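Glucosamine-6-phosphate deaminase (Bacillus subtilis, PDB 2BKX) is a bacterial sugar-phosphate enzyme of the glucosamine-6-phosphate isomerase/6-phosphogluconolactonase family, with an alpha/beta fold whose pocket holds fructose -6-phosphate in this model. Local coordinates at residues A[136-148]-A[214-226]. Numbering follows the deposited sequence.
Sequences NGHIGFNEPGTSF and ISEDFPASALHLH. With F6R (fructose -6-phosphate), chain C.
Pro219 opens the 3-10 segment 219-225 and pushes its ring into the bend of loop 136-148, against Gly137 and Asn142. Pro219 CB lies between two carbonyl oxygens, Gly137 O and Asn142 O, 3.4 Å from each; Pro219 CG presses on Asn142 O at 3.2 Å and on the carbonyl carbon of Glu143, and CD turns back to Gly137 O. Asn142 O is buried here with no polar partner. Next door, Ala220 N donates to Gly137 O at 2.9 Å, a bent bond (132° at the hydrogen), while the Phe218 ring lays one face over Gly137 CA. A second backbone bond, Gly145 N to Glu216 O at 2.8 Å, is nearly straight at the hydrogen but arrives from above the carbonyl plane; it joins the type II turn 143-146 to the type I turn 215-218. With CG anti to the carbonyl carbon (chi1 -70°), Phe148 brings its ring under Ala222 CB, 3.6 Å from the ring centroid in a CH-pi contact. Glu216 OE2 reaches Phe148 N through a water. On the pocket side, His138 NE2 shares a 2.7 Å hydrogen bond with O5 of fructose -6-phosphate, and ND1 donates to Glu143 OE1, whose carboxylate is also held by Thr161 through OE2. Carbonyl-lined proline packing, two backbone bonds and bridging waters thus pin the loop carrying His138 and Gly140 of the pocket.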
loop_
_atom_site.group_PDB
_atom_site.type_symbol
_atom_site.label_atom_id
_atom_site.label_comp_id
_atom_site.label_asym_id
_atom_site.label_seq_id
_atom_site.Cartn_x
_atom_site.Cartn_y
_atom_site.Cartn_z
ATOM N N ASN A 136 12.009 6.880 4.122
ATOM C CA ASN A 136 12.258 8.135 3.458
ATOM C C ASN A 136 10.997 8.877 2.992
ATOM O O ASN A 136 11.073 9.810 2.198
ATOM C CB ASN A 136 13.167 7.924 2.230
ATOM C CG ASN A 136 12.540 7.038 1.177
ATOM O OD1 ASN A 136 11.402 6.585 1.332
ATOM N ND2 ASN A 136 13.265 6.795 0.095
ATOM N N GLY A 137 9.831 8.437 3.454
ATOM C CA GLY A 137 8.592 9.067 3.060
ATOM C C GLY A 137 7.966 8.590 1.769
ATOM O O GLY A 137 6.925 9.104 1.378
ATOM N N HIS A 138 8.532 7.553 1.137
ATOM C CA HIS A 138 7.888 7.064 -0.069
ATOM C C HIS A 138 6.501 6.538 0.218
ATOM O O HIS A 138 6.212 6.054 1.300
ATOM C CB HIS A 138 8.747 6.075 -0.875
ATOM C CG HIS A 138 8.934 4.701 -0.308
ATOM N ND1 HIS A 138 10.162 4.093 -0.342
ATOM C CD2 HIS A 138 8.091 3.797 0.227
ATOM C CE1 HIS A 138 10.067 2.872 0.159
ATOM N NE2 HIS A 138 8.813 2.663 0.502
ATOM N N ILE A 139 5.655 6.615 -0.790
ATOM C CA ILE A 139 4.335 5.969 -0.819
ATOM C C ILE A 139 4.276 5.186 -2.123
ATOM O O ILE A 139 4.780 5.627 -3.138
ATOM C CB ILE A 139 3.152 6.936 -0.617
ATOM C CG1 ILE A 139 3.173 8.068 -1.627
ATOM C CG2 ILE A 139 3.166 7.469 0.814
ATOM C CD1 ILE A 139 1.922 8.974 -1.620
ATOM N N GLY A 140 3.706 4.006 -2.084
ATOM C CA GLY A 140 4.026 3.020 -3.106
ATOM C C GLY A 140 5.546 2.906 -3.206
ATOM O O GLY A 140 6.223 2.923 -2.185
ATOM N N PHE A 141 6.076 2.855 -4.423
ATOM C CA PHE A 141 7.527 3.029 -4.613
ATOM C C PHE A 141 7.850 4.346 -5.309
ATOM O O PHE A 141 8.832 4.471 -6.082
ATOM C CB PHE A 141 8.168 1.839 -5.318
ATOM C CG PHE A 141 8.312 0.598 -4.460
ATOM C CD1 PHE A 141 8.093 -0.617 -5.047
ATOM C CD2 PHE A 141 8.732 0.641 -3.124
ATOM C CE1 PHE A 141 8.311 -1.815 -4.332
ATOM C CE2 PHE A 141 8.911 -0.557 -2.399
ATOM C CZ PHE A 141 8.713 -1.765 -3.011
ATOM N N ASN A 142 7.032 5.354 -5.012
ATOM C CA ASN A 142 7.311 6.731 -5.430
ATOM C C ASN A 142 8.332 7.339 -4.496
ATOM O O ASN A 142 7.982 7.717 -3.378
ATOM C CB ASN A 142 6.025 7.556 -5.450
ATOM C CG ASN A 142 5.022 7.003 -6.407
ATOM O OD1 ASN A 142 5.145 7.198 -7.628
ATOM N ND2 ASN A 142 4.000 6.355 -5.883
ATOM N N GLU A 143 9.599 7.325 -4.938
ATOM C CA GLU A 143 10.706 7.768 -4.102
ATOM C C GLU A 143 10.817 9.284 -4.113
ATOM O O GLU A 143 10.239 9.961 -4.971
ATOM C CB GLU A 143 12.012 7.146 -4.574
ATOM C CG GLU A 143 12.038 5.613 -4.570
ATOM C CD GLU A 143 12.275 4.945 -3.242
ATOM O OE1 GLU A 143 11.937 5.513 -2.186
ATOM O OE2 GLU A 143 12.845 3.819 -3.206
ATOM N N PRO A 144 11.591 9.846 -3.170
ATOM C CA PRO A 144 11.807 11.289 -3.194
ATOM C C PRO A 144 12.202 11.824 -4.547
ATOM O O PRO A 144 13.003 11.217 -5.269
ATOM C CB PRO A 144 12.913 11.460 -2.155
ATOM C CG PRO A 144 12.667 10.360 -1.181
ATOM C CD PRO A 144 12.243 9.207 -2.016
ATOM N N GLY A 145 11.566 12.938 -4.903
ATOM C CA GLY A 145 11.745 13.550 -6.190
ATOM C C GLY A 145 10.682 13.233 -7.213
ATOM O O GLY A 145 10.727 13.763 -8.322
ATOM N N THR A 146 9.728 12.359 -6.871
ATOM C CA THR A 146 8.708 11.981 -7.811
ATOM C C THR A 146 7.669 13.100 -7.898
ATOM O O THR A 146 7.211 13.629 -6.890
ATOM C CB THR A 146 8.027 10.665 -7.353
ATOM O OG1 THR A 146 8.993 9.612 -7.273
ATOM C CG2 THR A 146 6.945 10.189 -8.303
ATOM N N SER A 147 7.283 13.442 -9.110
ATOM C CA SER A 147 6.190 14.381 -9.310
ATOM C C SER A 147 4.886 13.932 -8.665
ATOM O O SER A 147 4.503 12.744 -8.747
ATOM C CB SER A 147 5.896 14.522 -10.803
ATOM O OG SER A 147 4.791 15.382 -11.033
ATOM N N PHE A 148 4.161 14.880 -8.060
ATOM C CA PHE A 148 2.834 14.616 -7.558
ATOM C C PHE A 148 1.837 14.293 -8.675
ATOM O O PHE A 148 0.741 13.814 -8.399
ATOM C CB PHE A 148 2.335 15.763 -6.685
ATOM C CG PHE A 148 3.042 15.897 -5.356
ATOM C CD1 PHE A 148 4.097 15.097 -4.955
ATOM C CD2 PHE A 148 2.625 16.891 -4.491
ATOM C CE1 PHE A 148 4.676 15.266 -3.718
ATOM C CE2 PHE A 148 3.241 17.056 -3.247
ATOM C CZ PHE A 148 4.237 16.255 -2.883
ATOM N N ILE A 214 5.125 20.620 2.388
ATOM C CA ILE A 214 4.654 19.876 1.219
ATOM C C ILE A 214 5.709 19.994 0.120
ATOM O O ILE A 214 5.968 21.085 -0.402
ATOM C CB ILE A 214 3.279 20.385 0.756
ATOM C CG1 ILE A 214 2.250 20.281 1.871
ATOM C CG2 ILE A 214 2.801 19.625 -0.476
ATOM C CD1 ILE A 214 0.944 20.956 1.547
ATOM N N SER A 215 6.325 18.860 -0.240
ATOM C CA SER A 215 7.315 18.857 -1.287
ATOM C C SER A 215 7.628 17.475 -1.817
ATOM O O SER A 215 7.434 16.473 -1.120
ATOM C CB SER A 215 8.604 19.527 -0.875
ATOM O OG SER A 215 9.518 18.673 -0.291
ATOM N N GLU A 216 8.127 17.458 -3.041
ATOM C CA GLU A 216 8.474 16.200 -3.693
ATOM C C GLU A 216 9.592 15.455 -2.998
ATOM O O GLU A 216 9.731 14.245 -3.188
ATOM C CB GLU A 216 8.887 16.408 -5.150
ATOM C CG GLU A 216 7.812 16.908 -6.057
ATOM C CD GLU A 216 8.298 16.972 -7.506
ATOM O OE1 GLU A 216 9.359 16.368 -7.907
ATOM O OE2 GLU A 216 7.602 17.604 -8.293
ATOM N N ASP A 217 10.379 16.142 -2.154
ATOM C CA ASP A 217 11.449 15.463 -1.445
ATOM C C ASP A 217 10.907 14.486 -0.400
ATOM O O ASP A 217 11.640 13.605 0.039
ATOM C CB ASP A 217 12.407 16.476 -0.780
ATOM C CG ASP A 217 13.728 15.840 -0.321
ATOM O OD1 ASP A 217 14.425 15.193 -1.136
ATOM O OD2 ASP A 217 14.068 15.977 0.876
ATOM N N PHE A 218 9.640 14.642 -0.002
ATOM C CA PHE A 218 8.992 13.746 0.967
ATOM C C PHE A 218 7.626 13.316 0.407
ATOM O O PHE A 218 6.607 14.007 0.591
ATOM C CB PHE A 218 8.836 14.450 2.304
ATOM C CG PHE A 218 8.502 13.537 3.421
ATOM C CD1 PHE A 218 9.450 12.704 3.952
ATOM C CD2 PHE A 218 7.203 13.505 3.928
ATOM C CE1 PHE A 218 9.130 11.847 4.970
ATOM C CE2 PHE A 218 6.853 12.628 4.914
ATOM C CZ PHE A 218 7.795 11.788 5.429
ATOM N N PRO A 219 7.601 12.220 -0.381
ATOM C CA PRO A 219 6.419 11.869 -1.168
ATOM C C PRO A 219 5.104 11.841 -0.401
ATOM O O PRO A 219 4.079 12.283 -0.901
ATOM C CB PRO A 219 6.798 10.500 -1.772
ATOM C CG PRO A 219 8.291 10.558 -1.888
ATOM C CD PRO A 219 8.762 11.362 -0.734
ATOM N N ALA A 220 5.136 11.330 0.825
ATOM C CA ALA A 220 3.907 11.202 1.605
ATOM C C ALA A 220 3.262 12.582 1.895
ATOM O O ALA A 220 2.102 12.657 2.254
ATOM C CB ALA A 220 4.169 10.489 2.909
ATOM N N SER A 221 4.034 13.652 1.772
ATOM C CA SER A 221 3.498 14.985 1.983
ATOM C C SER A 221 2.434 15.359 0.976
ATOM O O SER A 221 1.630 16.254 1.241
ATOM C CB SER A 221 4.618 16.035 1.987
ATOM O OG SER A 221 5.115 16.326 0.713
ATOM N N ALA A 222 2.381 14.665 -0.167
ATOM C CA ALA A 222 1.293 14.839 -1.107
ATOM C C ALA A 222 -0.065 14.598 -0.451
ATOM O O ALA A 222 -1.103 15.108 -0.877
ATOM C CB ALA A 222 1.457 13.907 -2.287
ATOM N N LEU A 223 -0.094 13.772 0.579
ATOM C CA LEU A 223 -1.350 13.445 1.242
ATOM C C LEU A 223 -1.981 14.642 1.951
ATOM O O LEU A 223 -3.172 14.620 2.260
ATOM C CB LEU A 223 -1.109 12.328 2.252
ATOM C CG LEU A 223 -0.647 11.002 1.622
ATOM C CD1 LEU A 223 -0.380 9.976 2.690
ATOM C CD2 LEU A 223 -1.622 10.457 0.570
ATOM N N HIS A 224 -1.216 15.690 2.218
ATOM C CA HIS A 224 -1.798 16.920 2.758
ATOM C C HIS A 224 -2.743 17.584 1.743
ATOM O O HIS A 224 -3.538 18.460 2.134
ATOM C CB HIS A 224 -0.732 17.917 3.158
ATOM C CG HIS A 224 0.115 17.472 4.299
ATOM N ND1 HIS A 224 -0.383 17.311 5.560
ATOM C CD2 HIS A 224 1.433 17.163 4.370
ATOM C CE1 HIS A 224 0.585 16.901 6.364
ATOM N NE2 HIS A 224 1.695 16.800 5.667
ATOM N N LEU A 225 -2.712 17.144 0.490
ATOM C CA LEU A 225 -3.559 17.718 -0.531
ATOM C C LEU A 225 -4.833 16.937 -0.760
ATOM O O LEU A 225 -5.620 17.278 -1.644
ATOM C CB LEU A 225 -2.775 17.817 -1.842
ATOM C CG LEU A 225 -1.504 18.680 -1.698
ATOM C CD1 LEU A 225 -0.727 18.681 -3.014
ATOM C CD2 LEU A 225 -1.821 20.072 -1.262
ATOM N N HIS A 226 -5.055 15.861 -0.008
ATOM C CA HIS A 226 -6.222 14.996 -0.173
ATOM C C HIS A 226 -7.268 15.303 0.908
ATOM O O HIS A 226 -6.933 15.668 2.032
ATOM C CB HIS A 226 -5.734 13.546 -0.079
ATOM C CG HIS A 226 -6.759 12.533 -0.442
ATOM N ND1 HIS A 226 -6.810 11.863 -1.648
ATOM C CD2 HIS A 226 -7.780 12.054 0.298
ATOM C CE1 HIS A 226 -7.862 11.053 -1.642
ATOM N NE2 HIS A 226 -8.464 11.161 -0.472
HETATM C C1 F6R C . 3.520 -1.270 -0.042
HETATM C C2 F6R C . 4.383 -0.128 -0.541
HETATM C C3 F6R C . 5.561 0.497 0.218
HETATM C C4 F6R C . 5.592 0.140 1.717
HETATM C C5 F6R C . 6.743 0.785 2.473
HETATM C C6 F6R C . 6.761 0.361 3.937
HETATM O O1 F6R C . 2.780 -1.894 -1.109
HETATM O O2 F6R C . 4.074 0.353 -1.610
HETATM O O3 F6R C . 5.438 1.907 0.155
HETATM O O4 F6R C . 4.360 0.554 2.298
HETATM O O5 F6R C . 7.998 0.513 1.862
HETATM O O6 F6R C . 7.049 -1.045 4.000
HETATM P P F6R C . 6.892 -1.807 5.392
HETATM O O1P F6R C . 5.419 -1.853 5.694
HETATM O O2P F6R C . 7.626 -0.973 6.408
HETATM O O3P F6R C . 7.468 -3.173 5.201
HETATM O O HOH W 1 12.698 11.991 2.060
HETATM O O HOH W 2 7.443 12.877 -4.242
HETATM O O HOH W 3 4.928 17.639 -8.030
#